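Local coordinates for Moesin/ezrin/radixin homolog 2 (Drosophila melanogaster, PDB 7EDR), which probably acts as a membrane-associated FERM-domain scaffold of the merlin/ERM family, linking membrane proteins to the cell cortex and to growth-control signalling, at residues S252-I260 and F270-K281; Y204-T212 and W220-Y231. One frame throughout, in Å; residues are numbered along the deposited sequence.

Contact 1 (S252-I260 and F270-K281); sequences SFDDKKFTI and FIFYSQDLHINK
Phe258 and Phe272 form a hydrogen-bonded pair in the antiparallel hairpin that ends the PH-like lobe's strands and leads into its C-terminal helix. The strand axes of 257-260 and 270-273 lie 4.7 Å apart at 156°, and the hydrogen bonds from Phe258 N to Phe272 O (2.8 Å) and from Ile260 N to Phe270 O (3.1 Å) confirm the register. With chi1 at 63°, CG of Phe272 sits between its own N and carbonyl carbon, and the ring is brought under Phe258 CB, 3.5 Å from its centroid, a CH-pi contact. The two rings are nearly parallel (13°) but slid apart, with little overlap. Ile260 CD1 meets the edge of the Phe272 ring, while its CB lies over a face of Phe270.

Beyond the strands, Ser274 N donates to Lys256 O (2.8 Å). Asn280 ND2 donates to Ser274 O (3.1 Å), fixing its amide within the strand-to-helix link, and reaches the hairpin turn through a weak bond to Asp255 O (3.0 Å). Asn280 CB stands over the centre of the Phe253 ring, 3.8 Å from its centroid. Asp276 N-caps this helix, its OD2 accepting from His278 N. A last hairpin running into a packed C-terminal helix is characteristic of the PH-like fold.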
# COMPACT_ATOMS: atom_id res chain seq x y z
N SER C 252 28.79 8.37 13.44
CA SER C 252 29.19 9.43 14.36
C SER C 252 30.59 9.94 14.04
O SER C 252 31.39 9.26 13.40
CB SER C 252 29.13 8.97 15.83
OG SER C 252 30.06 7.93 16.08
N PHE C 253 30.86 11.16 14.49
CA PHE C 253 32.19 11.74 14.35
C PHE C 253 32.57 12.40 15.67
O PHE C 253 31.70 12.90 16.41
CB PHE C 253 32.28 12.77 13.20
CG PHE C 253 31.58 14.07 13.49
CD1 PHE C 253 30.25 14.25 13.13
CD2 PHE C 253 32.25 15.10 14.14
CE1 PHE C 253 29.59 15.44 13.42
CE2 PHE C 253 31.60 16.29 14.43
CZ PHE C 253 30.27 16.46 14.07
N ASP C 254 33.87 12.38 15.97
CA ASP C 254 34.44 13.20 17.03
C ASP C 254 35.63 13.93 16.44
O ASP C 254 36.61 13.29 16.04
CB ASP C 254 34.89 12.36 18.24
CG ASP C 254 35.68 13.19 19.27
OD1 ASP C 254 36.66 12.65 19.80
OD2 ASP C 254 35.33 14.36 19.54
N ASP C 255 35.54 15.26 16.39
CA ASP C 255 36.57 16.08 15.75
C ASP C 255 36.69 15.63 14.30
O ASP C 255 35.71 15.76 13.55
CB ASP C 255 37.86 16.00 16.58
CG ASP C 255 38.84 17.10 16.23
OD1 ASP C 255 40.06 16.80 16.19
OD2 ASP C 255 38.40 18.25 16.01
N LYS C 256 37.82 15.10 13.86
CA LYS C 256 38.03 14.80 12.45
C LYS C 256 37.69 13.36 12.10
O LYS C 256 37.72 13.01 10.91
CB LYS C 256 39.48 15.09 12.06
CG LYS C 256 39.95 16.48 12.45
CD LYS C 256 38.91 17.55 12.07
CE LYS C 256 39.50 18.97 12.17
NZ LYS C 256 39.82 19.41 13.55
N LYS C 257 37.35 12.54 13.08
CA LYS C 257 37.29 11.09 12.94
C LYS C 257 35.84 10.62 12.89
O LYS C 257 35.10 10.77 13.88
CB LYS C 257 38.04 10.42 14.09
CG LYS C 257 38.26 8.93 13.94
CD LYS C 257 38.55 8.31 15.30
CE LYS C 257 39.35 7.03 15.18
NZ LYS C 257 39.64 6.48 16.54
N PHE C 258 35.44 10.05 11.76
CA PHE C 258 34.13 9.41 11.64
C PHE C 258 34.23 7.94 12.04
O PHE C 258 35.16 7.23 11.62
CB PHE C 258 33.57 9.51 10.22
CG PHE C 258 32.66 10.68 10.01
CD1 PHE C 258 31.29 10.56 10.20
CD2 PHE C 258 33.17 11.92 9.65
CE1 PHE C 258 30.45 11.65 10.03
CE2 PHE C 258 32.34 13.02 9.46
CZ PHE C 258 30.98 12.88 9.65
N THR C 259 33.28 7.49 12.85
CA THR C 259 33.12 6.08 13.18
C THR C 259 31.79 5.58 12.62
O THR C 259 30.74 6.19 12.86
CB THR C 259 33.17 5.83 14.68
OG1 THR C 259 34.39 6.38 15.22
CG2 THR C 259 33.12 4.33 14.94
N ILE C 260 31.85 4.48 11.89
CA ILE C 260 30.68 3.88 11.27
C ILE C 260 30.55 2.46 11.78
O ILE C 260 31.46 1.64 11.58
CB ILE C 260 30.76 3.92 9.74
CG1 ILE C 260 30.52 5.35 9.27
CG2 ILE C 260 29.76 2.94 9.12
CD1 ILE C 260 30.92 5.57 7.88
N PHE C 270 34.47 0.70 11.02
CA PHE C 270 35.48 1.27 10.17
C PHE C 270 35.46 2.79 10.31
O PHE C 270 34.45 3.39 10.69
CB PHE C 270 35.34 0.83 8.71
CG PHE C 270 34.18 1.41 7.98
CD1 PHE C 270 34.31 2.63 7.31
CD2 PHE C 270 33.00 0.69 7.84
CE1 PHE C 270 33.26 3.14 6.59
CE2 PHE C 270 31.95 1.20 7.11
CZ PHE C 270 32.07 2.43 6.49
N ILE C 271 36.63 3.38 10.06
CA ILE C 271 36.93 4.76 10.43
C ILE C 271 37.41 5.50 9.20
O ILE C 271 37.99 4.91 8.28
CB ILE C 271 37.98 4.78 11.58
CG1 ILE C 271 37.32 4.82 12.95
CG2 ILE C 271 38.97 5.94 11.45
CD1 ILE C 271 36.38 3.68 13.26
N PHE C 272 37.14 6.80 9.15
CA PHE C 272 37.77 7.62 8.14
C PHE C 272 37.86 9.03 8.70
O PHE C 272 37.19 9.38 9.67
CB PHE C 272 37.01 7.58 6.81
CG PHE C 272 35.61 8.12 6.88
CD1 PHE C 272 35.38 9.49 6.86
CD2 PHE C 272 34.53 7.25 6.95
CE1 PHE C 272 34.08 9.99 6.92
CE2 PHE C 272 33.23 7.76 7.01
CZ PHE C 272 33.01 9.12 7.00
N TYR C 273 38.72 9.84 8.08
CA TYR C 273 38.95 11.18 8.59
C TYR C 273 38.43 12.21 7.61
O TYR C 273 38.50 12.02 6.39
CB TYR C 273 40.43 11.40 8.88
CG TYR C 273 40.93 10.50 9.98
CD1 TYR C 273 41.46 9.24 9.69
CD2 TYR C 273 40.84 10.88 11.31
CE1 TYR C 273 41.91 8.39 10.71
CE2 TYR C 273 41.29 10.05 12.33
CZ TYR C 273 41.82 8.81 12.03
OH TYR C 273 42.25 7.99 13.06
N SER C 274 37.88 13.28 8.16
CA SER C 274 37.33 14.36 7.36
C SER C 274 37.64 15.64 8.12
O SER C 274 37.29 15.77 9.29
CB SER C 274 35.82 14.18 7.14
OG SER C 274 35.22 15.40 6.78
N GLN C 275 38.29 16.59 7.45
CA GLN C 275 39.12 17.58 8.14
C GLN C 275 38.40 18.85 8.56
O GLN C 275 39.01 19.66 9.26
CB GLN C 275 40.32 17.97 7.28
CG GLN C 275 41.23 16.81 6.93
CD GLN C 275 41.78 16.14 8.16
OE1 GLN C 275 42.05 16.80 9.17
NE2 GLN C 275 41.93 14.82 8.10
N ASP C 276 37.16 19.07 8.15
CA ASP C 276 36.43 20.27 8.53
C ASP C 276 35.22 19.85 9.34
O ASP C 276 34.39 19.06 8.87
CB ASP C 276 36.03 21.11 7.30
CG ASP C 276 35.06 22.28 7.63
OD1 ASP C 276 34.51 22.86 6.66
OD2 ASP C 276 34.81 22.64 8.80
N LEU C 277 35.13 20.35 10.58
CA LEU C 277 34.04 19.97 11.47
C LEU C 277 32.69 20.35 10.90
O LEU C 277 31.72 19.59 11.02
CB LEU C 277 34.23 20.60 12.85
CG LEU C 277 35.62 20.38 13.39
CD1 LEU C 277 35.85 21.17 14.69
CD2 LEU C 277 35.85 18.90 13.62
N HIS C 278 32.58 21.53 10.29
CA HIS C 278 31.30 21.93 9.71
C HIS C 278 30.86 20.92 8.66
O HIS C 278 29.72 20.44 8.68
CB HIS C 278 31.36 23.32 9.10
CG HIS C 278 30.09 23.71 8.40
ND1 HIS C 278 29.00 24.20 9.08
CD2 HIS C 278 29.72 23.62 7.10
CE1 HIS C 278 28.01 24.42 8.22
NE2 HIS C 278 28.43 24.07 7.02
N ILE C 279 31.75 20.60 7.72
CA ILE C 279 31.49 19.54 6.75
C ILE C 279 31.06 18.25 7.45
O ILE C 279 30.26 17.48 6.91
CB ILE C 279 32.73 19.31 5.86
CG1 ILE C 279 32.92 20.50 4.92
CG2 ILE C 279 32.62 18.00 5.09
CD1 ILE C 279 31.76 20.73 3.98
N ASN C 280 31.57 18.01 8.66
CA ASN C 280 31.27 16.75 9.32
C ASN C 280 29.84 16.72 9.83
O ASN C 280 29.17 15.70 9.74
CB ASN C 280 32.26 16.51 10.45
CG ASN C 280 33.62 16.11 9.93
OD1 ASN C 280 33.81 15.98 8.71
ND2 ASN C 280 34.57 15.91 10.83
N LYS C 281 29.37 17.85 10.35
CA LYS C 281 27.96 17.95 10.69
C LYS C 281 27.08 17.76 9.45
O LYS C 281 26.05 17.08 9.51
CB LYS C 281 27.69 19.29 11.36
CG LYS C 281 26.28 19.42 11.88
CD LYS C 281 25.94 18.26 12.80
CE LYS C 281 24.44 18.20 13.06
NZ LYS C 281 23.89 19.54 13.40

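Contact 2 (Y204-T212 and W220-Y231); sequences YGVNYFPIT and WLGVTSVGLNIY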
# COMPACT_ATOMS: atom_id res chain seq x y z
N TYR C 204 24.95 11.31 -10.37
CA TYR C 204 23.66 11.86 -9.97
C TYR C 204 23.36 11.49 -8.52
O TYR C 204 23.54 10.35 -8.10
CB TYR C 204 22.56 11.33 -10.88
CG TYR C 204 21.16 11.67 -10.46
CD1 TYR C 204 20.42 10.80 -9.66
CD2 TYR C 204 20.55 12.85 -10.88
CE1 TYR C 204 19.11 11.09 -9.27
CE2 TYR C 204 19.25 13.16 -10.51
CZ TYR C 204 18.54 12.26 -9.71
OH TYR C 204 17.25 12.56 -9.34
N GLY C 205 22.92 12.48 -7.76
CA GLY C 205 22.55 12.26 -6.37
C GLY C 205 23.65 11.77 -5.46
O GLY C 205 23.36 11.07 -4.48
N VAL C 206 24.91 12.11 -5.73
CA VAL C 206 26.02 11.74 -4.86
C VAL C 206 26.55 13.01 -4.22
O VAL C 206 27.00 13.93 -4.92
CB VAL C 206 27.14 11.01 -5.62
CG1 VAL C 206 28.19 10.54 -4.64
CG2 VAL C 206 26.58 9.85 -6.42
N ASN C 207 26.53 13.07 -2.90
CA ASN C 207 27.24 14.12 -2.19
C ASN C 207 28.64 13.61 -1.92
O ASN C 207 28.80 12.60 -1.23
CB ASN C 207 26.52 14.50 -0.90
CG ASN C 207 25.01 14.75 -1.12
OD1 ASN C 207 24.61 15.85 -1.49
ND2 ASN C 207 24.19 13.73 -0.88
N TYR C 208 29.65 14.26 -2.50
CA TYR C 208 31.05 13.86 -2.40
C TYR C 208 31.77 14.64 -1.30
O TYR C 208 31.60 15.85 -1.17
CB TYR C 208 31.79 14.09 -3.71
CG TYR C 208 31.34 13.24 -4.87
CD1 TYR C 208 31.97 12.03 -5.15
CD2 TYR C 208 30.29 13.64 -5.69
CE1 TYR C 208 31.59 11.24 -6.21
CE2 TYR C 208 29.88 12.86 -6.75
CZ TYR C 208 30.54 11.66 -7.01
OH TYR C 208 30.15 10.86 -8.06
N PHE C 209 32.61 13.93 -0.53
CA PHE C 209 33.43 14.59 0.47
C PHE C 209 34.79 13.91 0.49
O PHE C 209 34.88 12.69 0.31
CB PHE C 209 32.80 14.55 1.86
CG PHE C 209 31.41 15.10 1.89
CD1 PHE C 209 31.19 16.43 2.17
CD2 PHE C 209 30.33 14.28 1.60
CE1 PHE C 209 29.92 16.95 2.17
CE2 PHE C 209 29.07 14.78 1.60
CZ PHE C 209 28.85 16.12 1.90
N PRO C 210 35.84 14.67 0.69
CA PRO C 210 37.18 14.10 0.66
C PRO C 210 37.55 13.53 2.01
O PRO C 210 37.41 14.21 3.03
CB PRO C 210 38.05 15.29 0.27
CG PRO C 210 37.33 16.47 0.89
CD PRO C 210 35.86 16.13 0.93
N ILE C 211 38.01 12.28 2.05
CA ILE C 211 38.29 11.61 3.30
C ILE C 211 39.64 10.91 3.17
O ILE C 211 40.23 10.83 2.09
CB ILE C 211 37.19 10.59 3.69
CG1 ILE C 211 37.06 9.49 2.64
CG2 ILE C 211 35.86 11.28 3.86
CD1 ILE C 211 36.04 8.45 2.98
N THR C 212 40.11 10.39 4.30
CA THR C 212 41.27 9.51 4.37
C THR C 212 40.92 8.32 5.24
O THR C 212 40.32 8.49 6.31
CB THR C 212 42.50 10.24 4.95
OG1 THR C 212 42.08 11.08 6.03
CG2 THR C 212 43.19 11.08 3.88
N TRP C 220 37.12 9.56 -1.70
CA TRP C 220 35.88 10.33 -1.68
C TRP C 220 34.79 9.52 -0.98
O TRP C 220 34.55 8.36 -1.33
CB TRP C 220 35.43 10.71 -3.09
CG TRP C 220 36.36 11.66 -3.78
CD1 TRP C 220 37.35 11.34 -4.67
CD2 TRP C 220 36.40 13.08 -3.62
NE1 TRP C 220 38.00 12.49 -5.08
CE2 TRP C 220 37.43 13.56 -4.45
CE3 TRP C 220 35.66 13.99 -2.86
CZ2 TRP C 220 37.75 14.92 -4.53
CZ3 TRP C 220 35.97 15.33 -2.94
CH2 TRP C 220 37.00 15.79 -3.77
N LEU C 221 34.17 10.14 0.02
CA LEU C 221 32.92 9.64 0.57
C LEU C 221 31.76 10.15 -0.29
O LEU C 221 31.63 11.35 -0.52
CB LEU C 221 32.75 10.10 2.02
CG LEU C 221 31.45 9.63 2.68
CD1 LEU C 221 31.53 8.13 2.99
CD2 LEU C 221 31.15 10.45 3.92
N GLY C 222 30.93 9.22 -0.77
CA GLY C 222 29.73 9.60 -1.49
C GLY C 222 28.47 9.20 -0.74
O GLY C 222 28.09 8.01 -0.74
N VAL C 223 27.81 10.16 -0.10
CA VAL C 223 26.53 9.91 0.58
C VAL C 223 25.40 9.99 -0.45
O VAL C 223 25.19 11.05 -1.06
CB VAL C 223 26.29 10.91 1.71
CG1 VAL C 223 25.06 10.51 2.51
CG2 VAL C 223 27.51 11.05 2.59
N THR C 224 24.66 8.90 -0.61
CA THR C 224 23.59 8.80 -1.60
C THR C 224 22.28 8.39 -0.93
O THR C 224 22.23 8.02 0.24
CB THR C 224 23.92 7.76 -2.69
OG1 THR C 224 23.59 6.43 -2.23
CG2 THR C 224 25.40 7.83 -3.06
N SER C 225 21.21 8.43 -1.74
CA SER C 225 19.91 7.96 -1.30
C SER C 225 19.92 6.48 -0.91
O SER C 225 19.04 6.04 -0.16
CB SER C 225 18.89 8.16 -2.42
OG SER C 225 19.16 7.26 -3.48
N VAL C 226 20.88 5.71 -1.43
CA VAL C 226 20.93 4.28 -1.21
C VAL C 226 22.00 3.88 -0.18
O VAL C 226 21.85 2.86 0.50
CB VAL C 226 21.17 3.58 -2.56
CG1 VAL C 226 21.42 2.10 -2.40
CG2 VAL C 226 19.97 3.84 -3.47
N GLY C 227 23.05 4.67 -0.03
CA GLY C 227 23.96 4.40 1.05
C GLY C 227 25.24 5.22 1.01
O GLY C 227 25.21 6.42 0.67
N LEU C 228 26.36 4.60 1.38
CA LEU C 228 27.66 5.24 1.42
C LEU C 228 28.55 4.59 0.37
O LEU C 228 28.79 3.37 0.42
CB LEU C 228 28.31 5.14 2.80
CG LEU C 228 27.66 5.95 3.93
CD1 LEU C 228 28.43 5.81 5.25
CD2 LEU C 228 27.53 7.41 3.54
N ASN C 229 29.01 5.38 -0.58
CA ASN C 229 29.97 4.96 -1.58
C ASN C 229 31.36 5.44 -1.19
O ASN C 229 31.52 6.51 -0.59
CB ASN C 229 29.60 5.51 -2.95
CG ASN C 229 28.30 4.97 -3.46
OD1 ASN C 229 27.79 3.98 -2.94
ND2 ASN C 229 27.76 5.59 -4.51
N ILE C 230 32.36 4.64 -1.54
CA ILE C 230 33.76 5.00 -1.35
C ILE C 230 34.40 5.06 -2.72
O ILE C 230 34.29 4.11 -3.50
CB ILE C 230 34.47 4.00 -0.41
CG1 ILE C 230 33.79 4.00 0.96
CG2 ILE C 230 35.95 4.34 -0.27
CD1 ILE C 230 33.71 5.37 1.61
N TYR C 231 35.02 6.19 -3.03
CA TYR C 231 35.65 6.37 -4.34
C TYR C 231 37.14 6.57 -4.19
O TYR C 231 37.63 7.13 -3.20
CB TYR C 231 35.09 7.57 -5.11
CG TYR C 231 33.62 7.52 -5.43
CD1 TYR C 231 32.68 8.04 -4.54
CD2 TYR C 231 33.17 6.96 -6.62
CE1 TYR C 231 31.33 8.00 -4.83
CE2 TYR C 231 31.81 6.93 -6.92
CZ TYR C 231 30.91 7.45 -6.01
OH TYR C 231 29.57 7.43 -6.26
O HOH W 1 21.01 10.32 -4.04
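With chi1 at -49°, Asn207 holds its CG anti to its own carbonyl carbon and swings the amide back to the neighbouring strand, where ND2 donates to Val223 O (2.9 Å). Tyr208, the next residue along the strand, faces the other side of the sheet; with CG beside its backbone N (chi1 -66°) its ring reaches Tyr231. Strands 207-212 and 220-223 form the antiparallel hairpin that opens the PH-like lobe. Two hydrogen-bonded pairs fix the register: Asn207 with Val223, and Phe209 with Leu221, the latter closed by Leu221 N to Phe209 O at 2.7 Å and Phe209 N to Leu221 O at 2.8 Å. Val223 O is gripped twice, since Asn207 N (3.0 Å) and Asn207 ND2 approach it from opposite faces of its carbonyl plane.

On the face of Tyr208 and Pro210, Tyr208 CE1 stands over the Tyr231 ring, offset toward its rim, at 3.5 Å from Tyr231 CE1; the ring planes are inclined to one another by 42°. Gly222, without a side chain, lies beside Val206 CG1. Pro210 CB sits over one face of the six-membered ring of Trp220, a CH-pi contact. The polar ends of these aromatics turn elsewhere: Tyr208 OH bonds to Lys236 O and Trp220 NE1 to Glu233 O. On the face of Phe209, Leu221 and Val223, Phe209 CE2 touches Val223 CG2, and helix 277-297 packs against Phe209 and Leu221. Where the chain turns toward strand 227-231, Thr224 OG1 accepts from both Val226 N and Gly227 N, each at 2.9 Å.

Overall arrangement
Contact 2 opens the PH-like lobe and contact 1 closes it, with the two centres about 14 Å apart. They meet where the end of strand 207-212 reaches the end of strand 270-273: Tyr273 N lies 2.7 Å from Thr212 O, a probable hydrogen bond, and Phe272 CD1 packs 3.5 Å from Ile211 CG2. This probable bond and the packing around it link edge strands of the two sheets. Helix 277-297 spans both, since Ile283 is touched by Phe258 and Ser274 of contact 1 and by Phe209 and Leu221 of contact 2. The arrangement fits a PH-like sandwich closed at one end by its C-terminal helix. The chain of another protein packs on Phe270 and Phe272 and on Val226, Asn229 and Ile230, respectively.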